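PDB 4JGW: Ral guanine nucleotide dissociation stimulator-like 2 from Mus musculus, which probably acts as a guanine nucleotide exchange factor and as a putative effector of Ras or Rap, represented here by its REM and CDC25-homology domains. Local coordinates for residues P192-V198 / W450-Q455; A215-L219 / C436-D440; F218-P223 / L429-Q433; V260-L265 / A316-I322; R305-Y311 / G386-Y390. The contacts are given in a common frame with arbitrary orientation. Residue numbers count along the deposited sequence, not the author numbering.

Overall arrangement
Contacts 2 to 5 lie in the helical Ras-GEF (CDC25-homology) part of the chain, and contact 1 joins the loop 192-198 to the end of helix 445-453. Contacts 2 and 3 share Phe-218 and Leu-219 of helix 203-219, their centres about 9 Å apart, and meet successive parts of helix 416-436 and the turn after it. Contact 5 packs against both: Val-387 O lies 3.2 Å from Cys-436 CB, and Phe-218 CZ lies 3.6 Å from Pro-389 CD. Contacts 4 and 5 use different parts of helix 307-318, centres about 19 Å apart. Contact 4 also touches contact 1, with Pro-195 O 3.1 Å from Ser-263 CB. Contacts 1 and 4 each have their centre about 29 Å from that of contact 3.

Contact 1 of 5, residues P192-V198 / W450-Q455; sequences PADPTDV and WLQGLQ
The 192-198 segment runs extended from Pro-192 to Asp-194 (phi near -55 to -70°, psi 116 to 143°) and then coils into a 3-10 turn from Pro-195. It docks on the C-terminal part of helix 445-453 of the CDC25-homology domain, with an Asx turn at its bend. The backbones come closest where Ala-193 CA lies 4.6 Å from Gly-453 CA. There Ala-193 N donates to Gly-453 O at 3.0 Å, and a water joins Ala-193 O (3.0 Å) to Gln-455 N (2.8 Å). Glycine suits this spot because a CB built on Gly-453 would stand 2.9 Å from Ala-193 CB, a clash. Asp-194 (chi1 t) makes the Asx turn: its OD1 accepts from Thr-196 N at 2.9 Å and Thr-196 OG1 at 2.7 Å, and it also forms a salt bridge with Arg-280. The small Ala-193 packs its methyl against two side chains. Ala-193 CB is 3.8 Å from Trp-450 CD1. Ala-193 CB is 3.9 Å from Leu-454 CD1. Gln-455 (chi1 m) brings OE1 to 3.4 Å from Pro-192 CB, while its NE2 bonds to Ser-269 O. Trp-450, with chi1 t and chi2 76°, brings its indole to the bend, CZ2 3.5 Å from Pro-195 O and CH2 3.7 Å from Val-198 CB. A large ring with one polar edge fits here, for Trp-450 NE1 donates to Asp-194 O at 2.8 Å, with an angle of 164° at the hydrogen.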
# COMPACT_ATOMS: atom_id res chain seq x y z
N PRO A 192 -3.81 -17.87 -28.42
CA PRO A 192 -4.04 -16.56 -27.80
C PRO A 192 -5.50 -16.10 -27.92
O PRO A 192 -6.11 -16.24 -28.99
CB PRO A 192 -3.12 -15.62 -28.59
CG PRO A 192 -2.73 -16.39 -29.82
CD PRO A 192 -2.70 -17.81 -29.39
N ALA A 193 -6.03 -15.56 -26.83
CA ALA A 193 -7.42 -15.11 -26.78
C ALA A 193 -7.65 -13.91 -27.69
O ALA A 193 -6.79 -13.05 -27.84
CB ALA A 193 -7.82 -14.77 -25.35
N ASP A 194 -8.83 -13.88 -28.32
CA ASP A 194 -9.26 -12.75 -29.13
C ASP A 194 -9.56 -11.58 -28.19
O ASP A 194 -10.46 -11.68 -27.36
CB ASP A 194 -10.50 -13.13 -29.95
CG ASP A 194 -10.94 -12.04 -30.93
OD1 ASP A 194 -10.53 -10.87 -30.80
OD2 ASP A 194 -11.73 -12.37 -31.85
N PRO A 195 -8.79 -10.48 -28.31
CA PRO A 195 -9.00 -9.32 -27.44
C PRO A 195 -10.38 -8.68 -27.62
O PRO A 195 -10.93 -8.14 -26.66
CB PRO A 195 -7.89 -8.35 -27.86
CG PRO A 195 -7.49 -8.79 -29.23
CD PRO A 195 -7.67 -10.27 -29.24
N THR A 196 -10.94 -8.77 -28.83
CA THR A 196 -12.26 -8.21 -29.13
C THR A 196 -13.42 -9.01 -28.51
O THR A 196 -14.57 -8.60 -28.59
CB THR A 196 -12.49 -8.04 -30.66
OG1 THR A 196 -12.68 -9.32 -31.28
CG2 THR A 196 -11.32 -7.33 -31.33
N ASP A 197 -13.10 -10.15 -27.88
CA ASP A 197 -14.09 -10.97 -27.20
C ASP A 197 -14.61 -10.37 -25.89
O ASP A 197 -15.45 -10.96 -25.22
CB ASP A 197 -13.56 -12.39 -26.94
CG ASP A 197 -13.79 -13.33 -28.12
OD1 ASP A 197 -14.52 -12.97 -29.06
OD2 ASP A 197 -13.23 -14.45 -28.08
N VAL A 198 -14.09 -9.19 -25.54
CA VAL A 198 -14.62 -8.41 -24.42
C VAL A 198 -16.13 -8.17 -24.61
O VAL A 198 -16.88 -8.06 -23.64
CB VAL A 198 -13.85 -7.07 -24.22
CG1 VAL A 198 -14.00 -6.15 -25.44
CG2 VAL A 198 -14.29 -6.35 -22.95
N TRP A 450 -10.24 -16.09 -20.50
CA TRP A 450 -10.07 -15.08 -21.54
C TRP A 450 -9.00 -14.04 -21.15
O TRP A 450 -8.15 -13.70 -21.97
CB TRP A 450 -11.40 -14.39 -21.86
CG TRP A 450 -11.25 -13.19 -22.76
CD1 TRP A 450 -11.02 -13.19 -24.11
CD2 TRP A 450 -11.33 -11.81 -22.37
NE1 TRP A 450 -10.95 -11.90 -24.58
CE2 TRP A 450 -11.13 -11.03 -23.54
CE3 TRP A 450 -11.55 -11.15 -21.15
CZ2 TRP A 450 -11.15 -9.63 -23.52
CZ3 TRP A 450 -11.56 -9.76 -21.13
CH2 TRP A 450 -11.36 -9.02 -22.31
N LEU A 451 -9.06 -13.57 -19.91
CA LEU A 451 -8.08 -12.61 -19.38
C LEU A 451 -6.65 -13.17 -19.38
O LEU A 451 -5.70 -12.43 -19.63
CB LEU A 451 -8.47 -12.17 -17.97
CG LEU A 451 -9.63 -11.18 -17.84
CD1 LEU A 451 -10.20 -11.21 -16.43
CD2 LEU A 451 -9.20 -9.76 -18.21
N GLN A 452 -6.53 -14.47 -19.11
CA GLN A 452 -5.24 -15.16 -19.09
C GLN A 452 -4.64 -15.35 -20.49
O GLN A 452 -3.42 -15.36 -20.65
CB GLN A 452 -5.38 -16.52 -18.39
CG GLN A 452 -5.58 -16.43 -16.88
CD GLN A 452 -6.26 -17.66 -16.29
OE1 GLN A 452 -6.77 -18.52 -17.01
NE2 GLN A 452 -6.29 -17.73 -14.96
N GLY A 453 -5.51 -15.48 -21.49
CA GLY A 453 -5.08 -15.70 -22.87
C GLY A 453 -4.71 -14.42 -23.61
O GLY A 453 -4.17 -14.47 -24.72
N LEU A 454 -4.99 -13.28 -22.98
CA LEU A 454 -4.71 -11.97 -23.56
C LEU A 454 -3.21 -11.69 -23.67
O LEU A 454 -2.46 -11.86 -22.70
CB LEU A 454 -5.39 -10.87 -22.73
CG LEU A 454 -6.71 -10.23 -23.18
CD1 LEU A 454 -7.55 -11.14 -24.09
CD2 LEU A 454 -7.52 -9.79 -21.98
N GLN A 455 -2.79 -11.28 -24.86
CA GLN A 455 -1.40 -10.91 -25.12
C GLN A 455 -1.34 -9.43 -25.52
O GLN A 455 -1.45 -9.10 -26.70
CB GLN A 455 -0.78 -11.82 -26.19
CG GLN A 455 -0.61 -13.27 -25.74
CD GLN A 455 -0.23 -14.22 -26.87
OE1 GLN A 455 -0.26 -15.44 -26.70
NE2 GLN A 455 0.13 -13.67 -28.03
O HOH W 1 -4.39 -11.41 -27.12

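Contact 2 of 5, residues A215-L219 / C436-D440; sequences AELFL and CRGYD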
# COMPACT_ATOMS: atom_id res chain seq x y z
N ALA A 215 -8.52 -6.95 -6.20
CA ALA A 215 -8.75 -7.01 -4.75
C ALA A 215 -7.76 -7.91 -4.03
O ALA A 215 -7.17 -7.50 -3.03
CB ALA A 215 -10.19 -7.43 -4.44
N GLU A 216 -7.57 -9.13 -4.54
CA GLU A 216 -6.67 -10.08 -3.89
C GLU A 216 -5.21 -9.63 -3.93
O GLU A 216 -4.45 -9.89 -2.99
CB GLU A 216 -6.84 -11.52 -4.42
CG GLU A 216 -6.43 -11.76 -5.87
CD GLU A 216 -6.50 -13.24 -6.27
OE1 GLU A 216 -6.77 -14.10 -5.40
OE2 GLU A 216 -6.28 -13.53 -7.47
N LEU A 217 -4.83 -8.93 -5.00
CA LEU A 217 -3.50 -8.30 -5.08
C LEU A 217 -3.37 -7.16 -4.08
O LEU A 217 -2.32 -7.01 -3.44
CB LEU A 217 -3.22 -7.80 -6.50
CG LEU A 217 -2.91 -8.86 -7.56
CD1 LEU A 217 -2.99 -8.25 -8.94
CD2 LEU A 217 -1.55 -9.52 -7.35
N PHE A 218 -4.42 -6.36 -3.93
CA PHE A 218 -4.42 -5.26 -2.98
C PHE A 218 -4.40 -5.77 -1.53
O PHE A 218 -3.81 -5.13 -0.66
CB PHE A 218 -5.60 -4.31 -3.22
CG PHE A 218 -5.68 -3.18 -2.22
CD1 PHE A 218 -4.64 -2.27 -2.08
CD2 PHE A 218 -6.81 -3.04 -1.42
CE1 PHE A 218 -4.71 -1.24 -1.15
CE2 PHE A 218 -6.89 -2.00 -0.49
CZ PHE A 218 -5.84 -1.11 -0.36
N LEU A 219 -5.03 -6.91 -1.30
CA LEU A 219 -5.01 -7.55 0.02
C LEU A 219 -3.66 -8.18 0.34
O LEU A 219 -3.26 -8.24 1.51
CB LEU A 219 -6.12 -8.61 0.15
CG LEU A 219 -7.55 -8.10 0.32
CD1 LEU A 219 -8.53 -9.27 0.42
CD2 LEU A 219 -7.66 -7.21 1.54
N CYS A 436 -11.69 -3.48 1.68
CA CYS A 436 -11.57 -4.36 0.51
C CYS A 436 -12.02 -5.80 0.82
O CYS A 436 -12.54 -6.49 -0.06
CB CYS A 436 -10.14 -4.36 -0.01
SG CYS A 436 -9.88 -5.34 -1.51
N ARG A 437 -11.82 -6.22 2.07
CA ARG A 437 -12.25 -7.55 2.54
C ARG A 437 -13.77 -7.73 2.45
O ARG A 437 -14.26 -8.85 2.40
CB ARG A 437 -11.76 -7.80 3.97
CG ARG A 437 -10.25 -7.89 4.09
CD ARG A 437 -9.79 -8.31 5.48
NE ARG A 437 -8.33 -8.46 5.53
CZ ARG A 437 -7.49 -7.54 5.98
NH1 ARG A 437 -7.93 -6.38 6.45
NH2 ARG A 437 -6.18 -7.78 5.97
N GLY A 438 -14.49 -6.60 2.42
CA GLY A 438 -15.95 -6.59 2.31
C GLY A 438 -16.53 -7.12 1.00
O GLY A 438 -17.72 -7.45 0.95
N TYR A 439 -15.71 -7.21 -0.04
CA TYR A 439 -16.13 -7.78 -1.33
C TYR A 439 -16.61 -9.23 -1.19
O TYR A 439 -16.05 -10.01 -0.41
CB TYR A 439 -15.00 -7.75 -2.36
CG TYR A 439 -14.79 -6.42 -3.07
CD1 TYR A 439 -13.54 -5.81 -3.06
CD2 TYR A 439 -15.83 -5.79 -3.76
CE1 TYR A 439 -13.33 -4.60 -3.71
CE2 TYR A 439 -15.63 -4.58 -4.41
CZ TYR A 439 -14.37 -3.99 -4.38
OH TYR A 439 -14.14 -2.79 -5.01
N ASP A 440 -17.65 -9.56 -1.94
CA ASP A 440 -18.16 -10.93 -2.02
C ASP A 440 -18.38 -11.28 -3.49
O ASP A 440 -19.50 -11.18 -4.02
CB ASP A 440 -19.46 -11.07 -1.21
CG ASP A 440 -19.89 -12.52 -1.03
OD1 ASP A 440 -21.08 -12.75 -0.76
OD2 ASP A 440 -19.03 -13.43 -1.16
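Helix 203-219 ends here against the turn that follows helix 416-436, both within the mainly helical CDC25-homology domain. Residues Cys-436 to Tyr-439 form a type I beta turn, held by Tyr-439 N to Cys-436 O at 3.3 Å, and the two backbones come nearest at Ala-215 and Cys-436, CA to CA 6.5 Å. The contact is made through side chains alone, and sulfur is at its centre. With chi1 t, Cys-436 points its thiol at the helix, where SG meets Ala-215 CB at 3.6 Å and Leu-219 CG at 4.0 Å. Cysteine suits the site by being compact and fairly apolar, so it fits among side chains one turn apart. The same sulfur makes a sulfur-aromatic contact with Phe-218, lying in the plane of the ring at its edge: SG is 3.8 Å from CD2 and 5.2 Å from the ring centroid. The remaining contacts are apolar packing at the two flanks. Tyr-439 CD1 lies 4.0 Å from Ala-215 CB, whose small methyl leaves room for the ring; the hydroxyl of Tyr-439 bonds to Leu-304 O, while the ring also touches Val-388. On the other flank the long aliphatic stem of exposed Arg-437 covers Leu-219, a partly exposed residue that would otherwise show more apolar surface. Leu-219 CD2 rests 3.7 Å from Arg-437 CG and lies over one face of the guanidinium.

Contact 3 of 5, residues F218-P223 / L429-Q433; sequences FLNLIP and LLRLQ
Phe-218 and Leu-219 end helix 203-219; the chain then becomes extended at Leu-221 (psi 127°), running beside helix 416-436 with Leu-219 CA 5.8 Å from Gln-433 CA and Pro-223 CA 6.8 Å from Leu-429 CA. Phe-218 (chi1 t) lays its ring against that helix: CE1 to Leu-429 CD1 4.0 Å, CZ to Leu-432 CB 3.7 Å, and Gln-433 CG over its face in a CH-pi contact, 4.0 Å from the centroid. Leu-219 CD2 reaches Gln-433 O at 3.2 Å. Leu-221 (chi1 t) meets Leu-429 CD2 with its CD2 at 4.2 Å. Pro-223 rests its CG 4.3 Å from Leu-430 CD2. A long amide suits Gln-433 (chi1 m, chi2 t): buried NE2 donates to Phe-218 O and Leu-221 O, each at 2.9 Å, carbonyls the helix does not fully use. Helix 416-436 packing on helix 392-404, through Leu-429 and Leu-432 with Phe-394, is consistent with the helical hairpin of CDC25-homology domains, which in relatives such as Sos inserts at the GTPase nucleotide site.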
# COMPACT_ATOMS: atom_id res chain seq x y z
N PHE A 218 -4.42 -6.36 -3.93
CA PHE A 218 -4.42 -5.26 -2.98
C PHE A 218 -4.40 -5.77 -1.53
O PHE A 218 -3.81 -5.13 -0.66
CB PHE A 218 -5.60 -4.31 -3.22
CG PHE A 218 -5.68 -3.18 -2.22
CD1 PHE A 218 -4.64 -2.27 -2.08
CD2 PHE A 218 -6.81 -3.04 -1.42
CE1 PHE A 218 -4.71 -1.24 -1.15
CE2 PHE A 218 -6.89 -2.00 -0.49
CZ PHE A 218 -5.84 -1.11 -0.36
N LEU A 219 -5.03 -6.91 -1.30
CA LEU A 219 -5.01 -7.55 0.02
C LEU A 219 -3.66 -8.18 0.34
O LEU A 219 -3.26 -8.24 1.51
CB LEU A 219 -6.12 -8.61 0.15
CG LEU A 219 -7.55 -8.10 0.32
CD1 LEU A 219 -8.53 -9.27 0.42
CD2 LEU A 219 -7.66 -7.21 1.54
N ASN A 220 -2.96 -8.64 -0.69
CA ASN A 220 -1.62 -9.21 -0.54
C ASN A 220 -0.52 -8.14 -0.53
O ASN A 220 0.66 -8.46 -0.38
CB ASN A 220 -1.35 -10.24 -1.64
CG ASN A 220 -2.15 -11.53 -1.45
OD1 ASN A 220 -2.23 -12.08 -0.36
ND2 ASN A 220 -2.74 -12.01 -2.54
N LEU A 221 -0.91 -6.88 -0.68
CA LEU A 221 0.04 -5.77 -0.68
C LEU A 221 0.66 -5.56 0.70
O LEU A 221 -0.05 -5.44 1.70
CB LEU A 221 -0.63 -4.48 -1.16
CG LEU A 221 0.23 -3.21 -1.24
CD1 LEU A 221 1.14 -3.23 -2.46
CD2 LEU A 221 -0.64 -1.97 -1.26
N ILE A 222 1.99 -5.53 0.73
CA ILE A 222 2.73 -5.14 1.92
C ILE A 222 2.97 -3.63 1.83
O ILE A 222 3.77 -3.19 1.00
CB ILE A 222 4.05 -5.94 2.05
CG1 ILE A 222 3.75 -7.45 2.05
CG2 ILE A 222 4.80 -5.53 3.32
CD1 ILE A 222 4.97 -8.34 1.88
N PRO A 223 2.26 -2.84 2.65
CA PRO A 223 2.27 -1.37 2.56
C PRO A 223 3.66 -0.74 2.66
O PRO A 223 3.91 0.27 2.01
CB PRO A 223 1.40 -0.94 3.74
CG PRO A 223 0.49 -2.10 3.97
CD PRO A 223 1.34 -3.31 3.71
N LEU A 429 -3.81 2.99 3.79
CA LEU A 429 -3.75 1.79 2.97
C LEU A 429 -4.29 0.59 3.76
O LEU A 429 -5.02 -0.24 3.21
CB LEU A 429 -2.31 1.55 2.50
CG LEU A 429 -1.95 1.34 1.02
CD1 LEU A 429 -2.82 2.13 0.05
CD2 LEU A 429 -0.48 1.69 0.81
N LEU A 430 -3.93 0.51 5.04
CA LEU A 430 -4.42 -0.54 5.94
C LEU A 430 -5.94 -0.50 6.12
O LEU A 430 -6.59 -1.54 6.13
CB LEU A 430 -3.74 -0.45 7.31
CG LEU A 430 -2.29 -0.92 7.46
CD1 LEU A 430 -1.73 -0.44 8.79
CD2 LEU A 430 -2.18 -2.44 7.35
N ARG A 431 -6.50 0.71 6.25
CA ARG A 431 -7.94 0.86 6.40
C ARG A 431 -8.69 0.58 5.09
O ARG A 431 -9.85 0.18 5.10
CB ARG A 431 -8.30 2.25 6.95
CG ARG A 431 -8.64 3.29 5.89
CD ARG A 431 -9.17 4.58 6.50
NE ARG A 431 -10.09 5.26 5.58
CZ ARG A 431 -9.72 6.04 4.57
NH1 ARG A 431 -8.44 6.26 4.30
NH2 ARG A 431 -10.65 6.60 3.81
N LEU A 432 -8.02 0.80 3.96
CA LEU A 432 -8.60 0.48 2.66
C LEU A 432 -8.56 -1.03 2.41
O LEU A 432 -9.40 -1.57 1.69
CB LEU A 432 -7.92 1.25 1.53
CG LEU A 432 -8.23 2.75 1.43
CD1 LEU A 432 -7.22 3.45 0.56
CD2 LEU A 432 -9.65 3.01 0.93
N GLN A 433 -7.57 -1.70 3.01
CA GLN A 433 -7.45 -3.15 2.92
C GLN A 433 -8.58 -3.87 3.66
O GLN A 433 -9.11 -4.86 3.15
CB GLN A 433 -6.09 -3.63 3.41
CG GLN A 433 -4.98 -3.53 2.37
CD GLN A 433 -3.62 -3.95 2.90
OE1 GLN A 433 -3.25 -3.62 4.02
NE2 GLN A 433 -2.87 -4.68 2.08

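Contact 4 of 5, residues V260-L265 / A316-I322; sequences VVSSVL and ALQSSPI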
# COMPACT_ATOMS: atom_id res chain seq x y z
N VAL A 260 -7.28 -3.15 -22.95
CA VAL A 260 -8.14 -2.12 -23.53
C VAL A 260 -7.56 -1.61 -24.85
O VAL A 260 -8.25 -1.59 -25.87
CB VAL A 260 -8.38 -0.93 -22.56
CG1 VAL A 260 -9.29 0.11 -23.20
CG2 VAL A 260 -8.99 -1.41 -21.25
N VAL A 261 -6.29 -1.21 -24.82
CA VAL A 261 -5.58 -0.74 -26.01
C VAL A 261 -5.61 -1.81 -27.11
O VAL A 261 -5.95 -1.52 -28.26
CB VAL A 261 -4.11 -0.35 -25.67
CG1 VAL A 261 -3.31 -0.06 -26.93
CG2 VAL A 261 -4.07 0.85 -24.73
N SER A 262 -5.28 -3.04 -26.73
CA SER A 262 -5.20 -4.18 -27.65
C SER A 262 -6.54 -4.49 -28.34
O SER A 262 -6.58 -4.67 -29.56
CB SER A 262 -4.68 -5.41 -26.91
OG SER A 262 -4.59 -6.54 -27.76
N SER A 263 -7.62 -4.53 -27.56
CA SER A 263 -8.94 -4.89 -28.09
C SER A 263 -9.55 -3.80 -28.97
O SER A 263 -10.15 -4.10 -30.00
CB SER A 263 -9.91 -5.27 -26.96
OG SER A 263 -10.42 -4.12 -26.31
N VAL A 264 -9.39 -2.55 -28.55
CA VAL A 264 -9.85 -1.40 -29.33
C VAL A 264 -9.14 -1.36 -30.69
O VAL A 264 -9.76 -1.08 -31.72
CB VAL A 264 -9.67 -0.06 -28.56
CG1 VAL A 264 -9.80 1.14 -29.49
CG2 VAL A 264 -10.69 0.04 -27.43
N LEU A 265 -7.85 -1.67 -30.69
CA LEU A 265 -7.07 -1.75 -31.93
C LEU A 265 -7.29 -3.08 -32.67
O LEU A 265 -6.84 -3.24 -33.80
CB LEU A 265 -5.58 -1.51 -31.67
CG LEU A 265 -5.17 -0.10 -31.22
CD1 LEU A 265 -3.71 -0.09 -30.79
CD2 LEU A 265 -5.41 0.94 -32.31
N ALA A 316 -5.92 4.10 -20.52
CA ALA A 316 -5.76 3.38 -21.78
C ALA A 316 -6.55 4.05 -22.91
O ALA A 316 -6.07 4.13 -24.04
CB ALA A 316 -6.18 1.93 -21.62
N LEU A 317 -7.75 4.52 -22.60
CA LEU A 317 -8.61 5.18 -23.58
C LEU A 317 -8.19 6.62 -23.88
O LEU A 317 -8.53 7.16 -24.93
CB LEU A 317 -10.08 5.14 -23.14
CG LEU A 317 -10.81 3.79 -23.16
CD1 LEU A 317 -12.21 3.93 -22.60
CD2 LEU A 317 -10.86 3.19 -24.56
N GLN A 318 -7.45 7.23 -22.95
CA GLN A 318 -6.90 8.58 -23.13
C GLN A 318 -5.53 8.55 -23.79
O GLN A 318 -5.02 9.58 -24.25
CB GLN A 318 -6.79 9.30 -21.78
CG GLN A 318 -8.12 9.80 -21.21
CD GLN A 318 -7.96 10.40 -19.82
OE1 GLN A 318 -7.29 9.83 -18.96
NE2 GLN A 318 -8.59 11.55 -19.61
N SER A 319 -4.94 7.35 -23.84
CA SER A 319 -3.61 7.12 -24.40
C SER A 319 -3.53 7.54 -25.87
O SER A 319 -4.52 7.45 -26.60
CB SER A 319 -3.26 5.64 -24.26
OG SER A 319 -1.88 5.41 -24.48
N SER A 320 -2.34 7.99 -26.29
CA SER A 320 -2.11 8.49 -27.65
C SER A 320 -2.66 7.59 -28.77
O SER A 320 -3.41 8.08 -29.62
CB SER A 320 -0.62 8.81 -27.88
OG SER A 320 -0.24 9.99 -27.20
N PRO A 321 -2.31 6.29 -28.78
CA PRO A 321 -2.80 5.43 -29.87
C PRO A 321 -4.31 5.17 -29.88
O PRO A 321 -4.84 4.65 -30.86
CB PRO A 321 -2.02 4.12 -29.67
CG PRO A 321 -1.63 4.12 -28.24
CD PRO A 321 -1.40 5.55 -27.88
N ILE A 322 -5.00 5.51 -28.79
CA ILE A 322 -6.46 5.35 -28.71
C ILE A 322 -7.18 6.69 -28.88
O ILE A 322 -8.26 6.74 -29.48
CB ILE A 322 -6.90 4.63 -27.40
CG1 ILE A 322 -6.18 3.28 -27.25
CG2 ILE A 322 -8.42 4.46 -27.34
CD1 ILE A 322 -6.32 2.32 -28.43
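Where helix 244-264 meets helices 307-318 and 320-323 of the CDC25-homology domain, Ile-322 is the bump that fills a hollow on the first. Val-261, Val-264 and Leu-265 wall that hollow, and the isoleucine (chi1 and chi2 both m) puts CD1 into it, 3.8 Å from Val-264 CG1, 3.9 Å from Leu-265 CG and 3.9 Å from Val-261 O. Beside it the shape reverses. Ala-316 is a shallow spot on helix 307-318, and its single methyl lets the helices close to 5.9 Å between Val-261 CA and Ala-316 CA. Val-260 CB and Val-261 CG2 straddle it, 3.7 and 3.9 Å from Ala-316 CB. Leu-317 CD2 completes the row, 3.7 Å from Val-260 CG1. The chain breaks helical form at Ser-319, an N-cap position, which brings Ile-322 to the same face as Ala-316. Helix 284-303 extends this core through Leu-291, which touches Val-264 and Leu-317. Branched and aliphatic side chains meet here without polar pairs, so the joint depends on close packing and burial of apolar surface.

Contact 5 of 5, residues R305-Y311 / G386-Y390; sequences RNFSSVY and GVVPY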
# COMPACT_ATOMS: atom_id res chain seq x y z
N ARG A 305 -16.50 0.40 -6.86
CA ARG A 305 -15.43 1.14 -6.18
C ARG A 305 -14.03 0.57 -6.44
O ARG A 305 -13.15 0.65 -5.58
CB ARG A 305 -15.71 1.27 -4.67
CG ARG A 305 -16.94 2.10 -4.32
CD ARG A 305 -17.03 2.36 -2.82
NE ARG A 305 -15.89 3.15 -2.34
CZ ARG A 305 -15.66 3.44 -1.06
NH1 ARG A 305 -16.48 3.02 -0.11
NH2 ARG A 305 -14.60 4.16 -0.73
N ASN A 306 -13.85 -0.01 -7.62
CA ASN A 306 -12.53 -0.46 -8.06
C ASN A 306 -11.89 0.64 -8.90
O ASN A 306 -11.94 0.62 -10.13
CB ASN A 306 -12.64 -1.78 -8.84
CG ASN A 306 -11.28 -2.29 -9.33
OD1 ASN A 306 -10.23 -1.76 -8.98
ND2 ASN A 306 -11.32 -3.35 -10.14
N PHE A 307 -11.29 1.61 -8.21
CA PHE A 307 -10.69 2.77 -8.86
C PHE A 307 -9.37 2.44 -9.56
O PHE A 307 -8.90 3.21 -10.39
CB PHE A 307 -10.54 3.93 -7.88
CG PHE A 307 -11.85 4.40 -7.30
CD1 PHE A 307 -12.26 3.98 -6.03
CD2 PHE A 307 -12.67 5.26 -8.02
CE1 PHE A 307 -13.47 4.41 -5.50
CE2 PHE A 307 -13.89 5.69 -7.49
CZ PHE A 307 -14.29 5.26 -6.23
N SER A 308 -8.79 1.29 -9.21
CA SER A 308 -7.59 0.80 -9.89
C SER A 308 -7.88 0.48 -11.36
O SER A 308 -7.16 0.94 -12.25
CB SER A 308 -7.03 -0.43 -9.17
OG SER A 308 -5.83 -0.86 -9.79
N SER A 309 -8.93 -0.31 -11.61
CA SER A 309 -9.29 -0.66 -12.98
C SER A 309 -10.03 0.46 -13.72
O SER A 309 -9.95 0.54 -14.95
CB SER A 309 -10.08 -1.97 -13.04
OG SER A 309 -9.18 -3.07 -13.10
N VAL A 310 -10.72 1.32 -12.98
CA VAL A 310 -11.28 2.55 -13.56
C VAL A 310 -10.17 3.35 -14.22
O VAL A 310 -10.29 3.75 -15.38
CB VAL A 310 -12.02 3.43 -12.52
CG1 VAL A 310 -12.32 4.82 -13.09
CG2 VAL A 310 -13.31 2.77 -12.09
N TYR A 311 -9.08 3.56 -13.49
CA TYR A 311 -7.94 4.31 -14.01
C TYR A 311 -7.20 3.56 -15.11
O TYR A 311 -6.72 4.17 -16.05
CB TYR A 311 -6.97 4.72 -12.90
CG TYR A 311 -5.93 5.71 -13.37
CD1 TYR A 311 -6.28 7.02 -13.69
CD2 TYR A 311 -4.59 5.34 -13.50
CE1 TYR A 311 -5.32 7.93 -14.13
CE2 TYR A 311 -3.63 6.24 -13.94
CZ TYR A 311 -4.00 7.54 -14.25
OH TYR A 311 -3.05 8.44 -14.68
N GLY A 386 -16.99 -3.11 -0.56
CA GLY A 386 -15.60 -3.27 -0.97
C GLY A 386 -15.02 -2.03 -1.64
O GLY A 386 -15.75 -1.12 -2.03
N VAL A 387 -13.69 -2.01 -1.76
CA VAL A 387 -12.97 -0.92 -2.44
C VAL A 387 -11.59 -1.40 -2.91
O VAL A 387 -10.95 -2.22 -2.27
CB VAL A 387 -12.85 0.35 -1.54
CG1 VAL A 387 -11.89 0.12 -0.36
CG2 VAL A 387 -12.43 1.57 -2.36
N VAL A 388 -11.16 -0.89 -4.07
CA VAL A 388 -9.79 -1.08 -4.54
C VAL A 388 -9.26 0.26 -5.06
O VAL A 388 -9.72 0.75 -6.09
CB VAL A 388 -9.66 -2.14 -5.67
CG1 VAL A 388 -8.20 -2.35 -6.06
CG2 VAL A 388 -10.28 -3.47 -5.26
N PRO A 389 -8.30 0.87 -4.33
CA PRO A 389 -7.76 2.14 -4.78
C PRO A 389 -6.76 1.97 -5.92
O PRO A 389 -6.17 0.89 -6.08
CB PRO A 389 -7.04 2.67 -3.54
CG PRO A 389 -6.63 1.45 -2.81
CD PRO A 389 -7.69 0.42 -3.07
N TYR A 390 -6.58 3.02 -6.71
CA TYR A 390 -5.46 3.10 -7.64
C TYR A 390 -4.21 3.39 -6.80
O TYR A 390 -4.11 4.44 -6.17
CB TYR A 390 -5.69 4.18 -8.70
CG TYR A 390 -4.47 4.51 -9.53
CD1 TYR A 390 -3.79 3.51 -10.23
CD2 TYR A 390 -4.00 5.82 -9.63
CE1 TYR A 390 -2.66 3.81 -10.99
CE2 TYR A 390 -2.88 6.13 -10.39
CZ TYR A 390 -2.21 5.12 -11.07
OH TYR A 390 -1.10 5.41 -11.83
O HOH W 2 -3.74 0.06 -8.41
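Backbone polar groups bind the segments, with a single beta bridge between Asn-306 and Val-388 (CA to CA 4.5 Å). Val-388 N donates to Arg-305 O at 2.9 Å and 175°. Val-388 O accepts weakly from Phe-307 N (2.8 Å, 127°) and Ser-308 N (3.3 Å), amides of the helix's first turn. Asn-306 (chi1 t) caps that helix: OD1 accepts from Ser-309 N at 3.3 Å, and its ND2 is bonded to Asp-214 OD2 and Thr-211 OG1. Just before it, Arg-305 has positive phi (62°) and closes a Schellman motif, linking helices 284-303 and 307-318 of the CDC25-homology domain; the facing Val-Pro-Tyr, 388-390, belongs to the Ras-GEF signature and precedes helix 392-404. Arg-305 forms a salt bridge with Glu-435 through NH1, with Val-387 CB over one guanidinium face. A water sits 2.7 Å from Ser-308 OG and gives a weak bond to Pro-389 O at 3.5 Å. Tyr-311 and Tyr-390 meet obliquely, centroids 4.3 Å apart and planes at 36°.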